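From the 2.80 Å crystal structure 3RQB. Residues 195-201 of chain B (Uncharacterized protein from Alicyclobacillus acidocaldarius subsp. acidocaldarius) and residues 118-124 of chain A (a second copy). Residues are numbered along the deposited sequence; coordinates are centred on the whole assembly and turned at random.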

# COMPACT_ATOMS: atom_id res chain seq x y z
N ARG B 195 3.68 -7.81 -13.98
CA ARG B 195 4.99 -7.27 -14.33
C ARG B 195 5.92 -8.37 -14.88
O ARG B 195 6.55 -8.20 -15.94
CB ARG B 195 5.63 -6.56 -13.13
CG ARG B 195 4.90 -5.29 -12.64
CD ARG B 195 4.79 -4.23 -13.73
NE ARG B 195 3.59 -4.41 -14.54
CZ ARG B 195 3.48 -4.07 -15.82
NH1 ARG B 195 4.50 -3.54 -16.47
NH2 ARG B 195 2.34 -4.27 -16.46
N VAL B 196 5.95 -9.50 -14.19
CA VAL B 196 6.85 -10.60 -14.54
C VAL B 196 6.68 -11.11 -15.99
O VAL B 196 7.66 -11.36 -16.68
CB VAL B 196 6.76 -11.74 -13.50
CG1 VAL B 196 5.46 -12.49 -13.67
CG2 VAL B 196 7.94 -12.69 -13.63
N TYR B 197 5.44 -11.26 -16.44
CA TYR B 197 5.21 -11.60 -17.85
C TYR B 197 5.96 -10.62 -18.74
O TYR B 197 6.67 -11.01 -19.67
CB TYR B 197 3.72 -11.54 -18.22
CG TYR B 197 2.81 -12.54 -17.52
CD1 TYR B 197 3.31 -13.45 -16.60
CD2 TYR B 197 1.45 -12.59 -17.81
CE1 TYR B 197 2.47 -14.37 -15.96
CE2 TYR B 197 0.61 -13.50 -17.18
CZ TYR B 197 1.12 -14.39 -16.26
OH TYR B 197 0.28 -15.29 -15.64
N VAL B 198 5.79 -9.33 -18.45
CA VAL B 198 6.41 -8.29 -19.26
C VAL B 198 7.92 -8.49 -19.33
O VAL B 198 8.55 -8.26 -20.37
CB VAL B 198 6.15 -6.89 -18.68
CG1 VAL B 198 6.45 -5.84 -19.73
CG2 VAL B 198 4.71 -6.76 -18.18
N LYS B 199 8.49 -8.94 -18.21
CA LYS B 199 9.93 -9.13 -18.13
C LYS B 199 10.41 -10.42 -18.81
O LYS B 199 11.46 -10.44 -19.44
CB LYS B 199 10.39 -9.09 -16.67
CG LYS B 199 11.91 -8.96 -16.48
CD LYS B 199 12.45 -7.57 -16.88
CE LYS B 199 13.94 -7.43 -16.53
NZ LYS B 199 14.56 -6.17 -17.03
N LEU B 200 9.66 -11.50 -18.65
CA LEU B 200 10.06 -12.77 -19.24
C LEU B 200 9.47 -13.07 -20.61
O LEU B 200 9.88 -14.04 -21.24
CB LEU B 200 9.66 -13.91 -18.31
CG LEU B 200 10.21 -13.76 -16.90
CD1 LEU B 200 9.94 -15.03 -16.08
CD2 LEU B 200 11.71 -13.41 -16.94
N LYS B 201 8.50 -12.27 -21.06
CA LYS B 201 7.87 -12.51 -22.37
C LYS B 201 7.09 -13.85 -22.44
O LYS B 201 6.46 -14.17 -23.46
CB LYS B 201 8.88 -12.36 -23.51
CG LYS B 201 9.74 -11.11 -23.44
CD LYS B 201 8.91 -9.84 -23.49
CE LYS B 201 9.79 -8.61 -23.36
NZ LYS B 201 8.94 -7.42 -23.08
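Chain A, residues 118-124: SWSHTEA

A small side-chain contact between two copies of one protein joins an extended segment of chain A to the last turns of a helix in chain B, combining an apolar patch around one tryptophan with a single lysine-glutamate salt bridge. The two stretches bury 229 Å² between them, both sides summed, and no backbone hydrogen bond links them; the nearest CA atoms, those of Lys199(B) and Glu123(A), remain 9.5 Å apart, so side chains span the gap.

Chain B is helical from Arg195(B) to Leu200(B), with Lys199(B) N bonded to Arg195(B) O at 3.1 Å and Leu200(B) N to Val196(B) O at 2.8 Å. Lys201(B) then leaves the helix with positive phi (64°), and its side chain turns back to the helix, NZ donating to Val198(B) O at 2.9 Å. Chain A is largely extended from Ser118(A) to Thr122(A), with strand geometry at His121(A) and Thr122(A), before psi drops to -49° at Glu123(A). In this extended run the CA-to-CB bonds of Trp119(A), His121(A) and Glu123(A) all point toward the helix, whereas that of Thr122(A) points away; alternate residues therefore supply the contact.

At one end, the indole of Trp119(A), chi1 t, meets three helix residues. Leu200(B) CD2 lies over one face of the ring in a CH-pi contact, 4.0 Å from the centroid of the six-membered ring and 25° off its normal, with its closest approach 3.7 Å to Trp119(A) CH2. Although the CA-to-CB bond of Leu200(B) points sideways, the end of its side chain comes nearer to chain A. Lys199(B) CG sits at the ring edge, 4.0 Å from Trp119(A) CH2, and Val196(B) CG2 approaches Trp119(A) CZ3 at 4.2 Å, one helical turn before Leu200(B).

Lys199(B) carries the contact along chain A. Its CA-to-CB bond points toward the other copy, and with chi angles t, p, t, t its aliphatic chain passes from the tryptophan to His121(A), where Lys199(B) CE lies 3.5 Å from His121(A) CD2. Beyond it, Lys199(B) NZ donates a hydrogen bond to Glu123(A) OE1 at 3.1 Å, within the salt bridge. The same oxygen also accepts from within chain A, His121(A) NE2 to Glu123(A) OE1 at 3.0 Å, so the imidazole and the ammonium group converge on one carboxylate oxygen. Glu123(A) OE2 is hydrogen-bonded elsewhere in the structure.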

# COMPACT_ATOMS: atom_id res chain seq x y z
N SER A 118 14.25 -18.89 -5.66
CA SER A 118 13.59 -18.69 -6.94
C SER A 118 14.36 -17.68 -7.76
O SER A 118 15.37 -17.15 -7.31
CB SER A 118 12.16 -18.18 -6.73
OG SER A 118 12.14 -16.77 -6.51
N TRP A 119 13.87 -17.41 -8.97
CA TRP A 119 14.49 -16.44 -9.86
C TRP A 119 14.55 -15.05 -9.25
O TRP A 119 13.62 -14.63 -8.55
CB TRP A 119 13.76 -16.38 -11.21
CG TRP A 119 14.33 -15.33 -12.13
CD1 TRP A 119 15.60 -15.29 -12.66
CD2 TRP A 119 13.67 -14.16 -12.63
NE1 TRP A 119 15.76 -14.17 -13.44
CE2 TRP A 119 14.59 -13.46 -13.44
CE3 TRP A 119 12.39 -13.63 -12.46
CZ2 TRP A 119 14.26 -12.27 -14.08
CZ3 TRP A 119 12.06 -12.44 -13.10
CH2 TRP A 119 12.99 -11.78 -13.90
N SER A 120 15.64 -14.33 -9.50
CA SER A 120 15.79 -12.97 -9.00
C SER A 120 16.30 -11.99 -10.06
O SER A 120 17.27 -12.25 -10.77
CB SER A 120 16.70 -12.93 -7.77
OG SER A 120 16.02 -13.42 -6.62
N HIS A 121 15.60 -10.86 -10.16
CA HIS A 121 16.13 -9.67 -10.80
C HIS A 121 15.58 -8.44 -10.08
O HIS A 121 14.50 -8.49 -9.50
CB HIS A 121 15.75 -9.62 -12.28
CG HIS A 121 16.06 -8.31 -12.93
ND1 HIS A 121 17.34 -7.92 -13.24
CD2 HIS A 121 15.25 -7.30 -13.32
CE1 HIS A 121 17.31 -6.72 -13.80
NE2 HIS A 121 16.05 -6.32 -13.86
N THR A 122 16.33 -7.35 -10.08
CA THR A 122 15.82 -6.13 -9.46
C THR A 122 15.75 -5.00 -10.50
O THR A 122 16.76 -4.62 -11.10
CB THR A 122 16.64 -5.72 -8.20
OG1 THR A 122 18.02 -5.64 -8.55
CG2 THR A 122 16.47 -6.74 -7.05
N GLU A 123 14.54 -4.50 -10.73
CA GLU A 123 14.29 -3.56 -11.83
C GLU A 123 14.80 -2.15 -11.56
O GLU A 123 15.48 -1.57 -12.40
CB GLU A 123 12.80 -3.52 -12.16
CG GLU A 123 12.48 -2.77 -13.45
CD GLU A 123 13.29 -3.26 -14.64
OE1 GLU A 123 13.84 -4.39 -14.57
OE2 GLU A 123 13.39 -2.52 -15.64
N ALA A 124 14.46 -1.62 -10.38
CA ALA A 124 14.75 -0.22 -10.05
C ALA A 124 16.23 0.01 -9.81
O ALA A 124 16.95 -0.90 -9.44
CB ALA A 124 13.94 0.22 -8.85